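Local coordinates for beta-galactosidase BgaB (PDB 5VYM), which hydrolyses terminal beta-galactose residues, acting most strongly on Gal(beta1-4)Gal and oligosaccharides that contain it, this chain being only its trimerisation-domain piece, at residues His4-Ala18 against Trp58-Ile71. Residues are numbered along the deposited sequence; the frame is centred on the assembly and turned at random.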
# COMPACT_ATOMS: atom_id res chain seq x y z
N HIS B 4 -6.70 24.81 13.13
CA HIS B 4 -6.87 23.70 14.05
C HIS B 4 -5.51 23.11 14.41
O HIS B 4 -4.46 23.67 14.11
CB HIS B 4 -7.81 22.65 13.44
CG HIS B 4 -7.44 22.23 12.05
ND1 HIS B 4 -6.27 21.56 11.76
CD2 HIS B 4 -8.09 22.37 10.88
CE1 HIS B 4 -6.21 21.32 10.47
NE2 HIS B 4 -7.31 21.80 9.91
N SER B 5 -5.54 21.95 15.08
CA SER B 5 -4.32 21.29 15.51
C SER B 5 -3.65 20.56 14.34
O SER B 5 -4.24 20.36 13.28
CB SER B 5 -4.63 20.30 16.64
OG SER B 5 -3.52 19.46 16.90
N ASP B 6 -2.40 20.17 14.56
CA ASP B 6 -1.68 19.36 13.58
C ASP B 6 -2.10 17.90 13.61
O ASP B 6 -1.93 17.20 12.61
CB ASP B 6 -0.17 19.45 13.80
CG ASP B 6 0.41 20.77 13.34
OD1 ASP B 6 -0.19 21.42 12.46
OD2 ASP B 6 1.49 21.15 13.85
N THR B 7 -2.65 17.43 14.73
CA THR B 7 -2.96 16.02 14.93
C THR B 7 -4.46 15.85 15.11
O THR B 7 -5.10 16.61 15.85
CB THR B 7 -2.22 15.47 16.15
OG1 THR B 7 -0.82 15.73 16.02
CG2 THR B 7 -2.45 13.96 16.27
N ALA B 8 -5.02 14.86 14.43
CA ALA B 8 -6.43 14.50 14.57
C ALA B 8 -6.53 13.05 15.03
O ALA B 8 -5.95 12.15 14.42
CB ALA B 8 -7.18 14.68 13.24
N ILE B 9 -7.26 12.84 16.13
CA ILE B 9 -7.58 11.50 16.59
C ILE B 9 -8.94 11.13 16.01
O ILE B 9 -9.95 11.78 16.31
CB ILE B 9 -7.59 11.42 18.12
CG1 ILE B 9 -6.22 11.83 18.67
CG2 ILE B 9 -7.96 10.02 18.59
CD1 ILE B 9 -6.16 11.89 20.18
N LEU B 10 -8.97 10.10 15.17
CA LEU B 10 -10.19 9.76 14.44
C LEU B 10 -11.13 8.93 15.30
O LEU B 10 -10.70 8.01 16.01
CB LEU B 10 -9.84 9.00 13.16
CG LEU B 10 -8.88 9.71 12.21
CD1 LEU B 10 -8.84 8.97 10.88
CD2 LEU B 10 -9.27 11.17 12.02
N PHE B 11 -12.41 9.26 15.23
CA PHE B 11 -13.46 8.56 15.97
C PHE B 11 -14.38 7.85 15.00
O PHE B 11 -14.93 8.47 14.08
CB PHE B 11 -14.25 9.54 16.85
CG PHE B 11 -15.48 8.93 17.45
CD1 PHE B 11 -15.38 7.93 18.41
CD2 PHE B 11 -16.74 9.35 17.07
CE1 PHE B 11 -16.51 7.37 18.97
CE2 PHE B 11 -17.88 8.79 17.62
CZ PHE B 11 -17.76 7.80 18.58
N SER B 12 -14.56 6.54 15.21
CA SER B 12 -15.43 5.71 14.39
C SER B 12 -16.59 5.23 15.25
O SER B 12 -16.40 4.43 16.17
CB SER B 12 -14.66 4.52 13.82
OG SER B 12 -15.55 3.56 13.27
N ALA B 13 -17.80 5.74 14.96
CA ALA B 13 -18.98 5.32 15.71
C ALA B 13 -19.23 3.83 15.56
O ALA B 13 -19.60 3.16 16.53
CB ALA B 13 -20.20 6.12 15.26
N GLU B 14 -19.03 3.29 14.35
CA GLU B 14 -19.22 1.86 14.15
C GLU B 14 -18.25 1.05 15.01
O GLU B 14 -18.62 -0.00 15.54
CB GLU B 14 -19.04 1.51 12.67
CG GLU B 14 -20.09 2.12 11.74
CD GLU B 14 -19.73 3.52 11.27
OE1 GLU B 14 -20.20 3.92 10.19
OE2 GLU B 14 -18.96 4.21 11.98
N SER B 15 -17.01 1.53 15.16
CA SER B 15 -16.06 0.84 16.02
C SER B 15 -16.50 0.87 17.48
O SER B 15 -16.29 -0.09 18.22
CB SER B 15 -14.66 1.45 15.86
OG SER B 15 -14.21 1.34 14.52
N GLU B 16 -17.11 1.98 17.90
CA GLU B 16 -17.64 2.06 19.26
C GLU B 16 -18.81 1.10 19.45
O GLU B 16 -18.98 0.53 20.54
CB GLU B 16 -18.04 3.50 19.59
CG GLU B 16 -18.68 3.68 20.96
CD GLU B 16 -17.71 3.41 22.11
OE1 GLU B 16 -16.49 3.30 21.87
OE2 GLU B 16 -18.19 3.29 23.26
N TRP B 17 -19.62 0.92 18.41
CA TRP B 17 -20.71 -0.06 18.49
C TRP B 17 -20.16 -1.47 18.68
O TRP B 17 -20.65 -2.23 19.51
CB TRP B 17 -21.57 0.02 17.23
CG TRP B 17 -22.16 1.38 16.97
CD1 TRP B 17 -22.29 2.40 17.86
CD2 TRP B 17 -22.68 1.86 15.73
NE1 TRP B 17 -22.87 3.49 17.25
CE2 TRP B 17 -23.11 3.18 15.94
CE3 TRP B 17 -22.82 1.30 14.45
CZ2 TRP B 17 -23.68 3.95 14.93
CZ3 TRP B 17 -23.38 2.07 13.45
CH2 TRP B 17 -23.80 3.38 13.69
N ALA B 18 -19.13 -1.83 17.90
CA ALA B 18 -18.50 -3.13 18.08
C ALA B 18 -17.87 -3.25 19.46
O ALA B 18 -17.79 -4.36 20.01
CB ALA B 18 -17.45 -3.36 16.99
N TRP B 58 -10.36 15.07 7.11
CA TRP B 58 -9.18 15.35 7.91
C TRP B 58 -7.91 15.42 7.07
O TRP B 58 -6.81 15.24 7.60
CB TRP B 58 -9.02 14.30 9.01
CG TRP B 58 -9.46 12.93 8.61
CD1 TRP B 58 -10.64 12.32 8.95
CD2 TRP B 58 -8.74 11.99 7.79
NE1 TRP B 58 -10.69 11.06 8.39
CE2 TRP B 58 -9.54 10.84 7.68
CE3 TRP B 58 -7.50 12.02 7.15
CZ2 TRP B 58 -9.14 9.72 6.95
CZ3 TRP B 58 -7.11 10.91 6.43
CH2 TRP B 58 -7.92 9.78 6.33
N SER B 59 -8.04 15.68 5.76
CA SER B 59 -6.88 15.73 4.88
C SER B 59 -5.96 16.90 5.19
O SER B 59 -4.78 16.87 4.82
CB SER B 59 -7.33 15.79 3.42
OG SER B 59 -8.09 16.96 3.18
N SER B 60 -6.47 17.95 5.85
CA SER B 60 -5.67 19.12 6.17
C SER B 60 -4.80 18.93 7.40
O SER B 60 -3.92 19.76 7.65
CB SER B 60 -6.58 20.34 6.35
OG SER B 60 -7.57 20.10 7.34
N TYR B 61 -5.01 17.88 8.18
CA TYR B 61 -4.16 17.61 9.33
C TYR B 61 -2.82 17.04 8.87
O TYR B 61 -2.67 16.55 7.75
CB TYR B 61 -4.84 16.64 10.30
CG TYR B 61 -5.97 17.25 11.09
CD1 TYR B 61 -7.26 17.31 10.57
CD2 TYR B 61 -5.76 17.77 12.36
CE1 TYR B 61 -8.30 17.87 11.30
CE2 TYR B 61 -6.79 18.33 13.09
CZ TYR B 61 -8.06 18.38 12.55
OH TYR B 61 -9.09 18.94 13.28
N LYS B 62 -1.84 17.12 9.77
CA LYS B 62 -0.52 16.58 9.46
C LYS B 62 -0.33 15.16 9.97
O LYS B 62 0.36 14.36 9.34
CB LYS B 62 0.57 17.48 10.04
CG LYS B 62 0.59 18.88 9.45
CD LYS B 62 1.79 19.66 9.95
CE LYS B 62 1.83 21.06 9.36
NZ LYS B 62 1.79 21.02 7.87
N THR B 63 -0.95 14.82 11.11
CA THR B 63 -0.87 13.49 11.69
C THR B 63 -2.28 13.03 12.04
O THR B 63 -3.10 13.82 12.51
CB THR B 63 0.02 13.49 12.94
OG1 THR B 63 1.34 13.88 12.58
CG2 THR B 63 0.06 12.10 13.57
N VAL B 64 -2.55 11.75 11.80
CA VAL B 64 -3.84 11.14 12.06
C VAL B 64 -3.62 9.89 12.90
O VAL B 64 -2.73 9.08 12.59
CB VAL B 64 -4.58 10.81 10.75
CG1 VAL B 64 -5.37 9.53 10.87
CG2 VAL B 64 -5.50 11.97 10.36
N VAL B 65 -4.40 9.75 13.97
CA VAL B 65 -4.25 8.65 14.92
C VAL B 65 -5.54 7.84 14.93
O VAL B 65 -6.63 8.40 15.02
CB VAL B 65 -3.92 9.17 16.34
CG1 VAL B 65 -3.80 8.01 17.32
CG2 VAL B 65 -2.65 10.00 16.32
N LEU B 66 -5.40 6.51 14.84
CA LEU B 66 -6.54 5.59 14.85
C LEU B 66 -6.40 4.63 16.02
O LEU B 66 -5.77 3.57 15.90
CB LEU B 66 -6.64 4.83 13.53
CG LEU B 66 -6.98 5.64 12.28
CD1 LEU B 66 -5.72 6.03 11.53
CD2 LEU B 66 -7.94 4.88 11.38
N PRO B 67 -6.97 4.97 17.18
CA PRO B 67 -6.88 4.06 18.33
C PRO B 67 -8.09 3.14 18.45
O PRO B 67 -9.21 3.61 18.69
CB PRO B 67 -6.80 5.03 19.52
CG PRO B 67 -7.45 6.32 19.02
CD PRO B 67 -7.67 6.21 17.53
N THR B 68 -7.86 1.84 18.28
CA THR B 68 -8.92 0.83 18.33
C THR B 68 -10.06 1.20 17.38
O THR B 68 -11.25 1.19 17.74
CB THR B 68 -9.43 0.64 19.77
OG1 THR B 68 -8.31 0.62 20.66
CG2 THR B 68 -10.19 -0.68 19.91
N VAL B 69 -9.70 1.54 16.15
CA VAL B 69 -10.69 1.75 15.08
C VAL B 69 -10.91 0.37 14.47
O VAL B 69 -10.35 0.01 13.43
CB VAL B 69 -10.23 2.80 14.07
CG1 VAL B 69 -11.28 2.99 12.98
CG2 VAL B 69 -9.94 4.12 14.77
N LEU B 70 -11.75 -0.42 15.14
CA LEU B 70 -11.93 -1.82 14.76
C LEU B 70 -12.53 -1.95 13.37
O LEU B 70 -12.13 -2.82 12.59
CB LEU B 70 -12.80 -2.53 15.79
CG LEU B 70 -12.19 -2.76 17.17
CD1 LEU B 70 -13.21 -2.46 18.25
CD2 LEU B 70 -11.68 -4.19 17.29
N ILE B 71 -13.48 -1.08 13.04
CA ILE B 71 -14.18 -1.14 11.75
C ILE B 71 -13.49 -0.17 10.80
O ILE B 71 -13.47 1.05 11.05
CB ILE B 71 -15.67 -0.79 11.91
CG1 ILE B 71 -16.27 -1.51 13.12
CG2 ILE B 71 -16.42 -1.16 10.64
CD1 ILE B 71 -16.31 -3.01 13.00
O HOH W 1 -15.52 2.80 10.52
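Strands 7-11 and 63-66 are the two central parallel strands of the four-stranded sheet in the trimerisation domain, a three-layer alpha/beta fold consistent with its glutaminase-amidotransferase-like clan. The ladder starts at D6 O, which accepts from both K62 N and T63 N; A8 N to T63 O, V65 N to A8 O and L10 N to V65 O carry it on, the last bond nearly straight at 173°. On the face of T7 and I9, helix 31-44 packs over the sheet, and I9 CG2 meets P67 CG at 3.8 Å.

On the other face, that of A8 and V64, the Y61 ring is sandwiched. A8 CB sits over its centre, 3.5 Å from the centroid, while the H4 imidazole stacks on the opposite side, offset toward the rim, with planes 21° apart. H4 CG lies between its backbone N and carbonyl carbon (chi1 51°), which folds the imidazole over Y61; ND1 donates to S5 O at 2.8 Å and NE2 is hydrogen-bonded to S60 OG, holding that pose. Y61 OH is hydrogen-bonded to D50 OD2 on strand 50-53. An alanine at Y61 would probably leave H4 without its stacking partner, A8 CB facing a gap and D50 without this bond.

Further along the face of A8 and V64, L10 turns CD2 over the five-membered ring of W58 and sets CD1 3.5 Å from V64 CG1. Past the strands, S12 stands at the N-cap position, right before the next helix. With CG1 of V69 beside it, S15 OG takes I71 N at 2.9 Å and is also hydrogen-bonded to S12 OG, from which a water bridges to I71 O, donating across 2.7 Å.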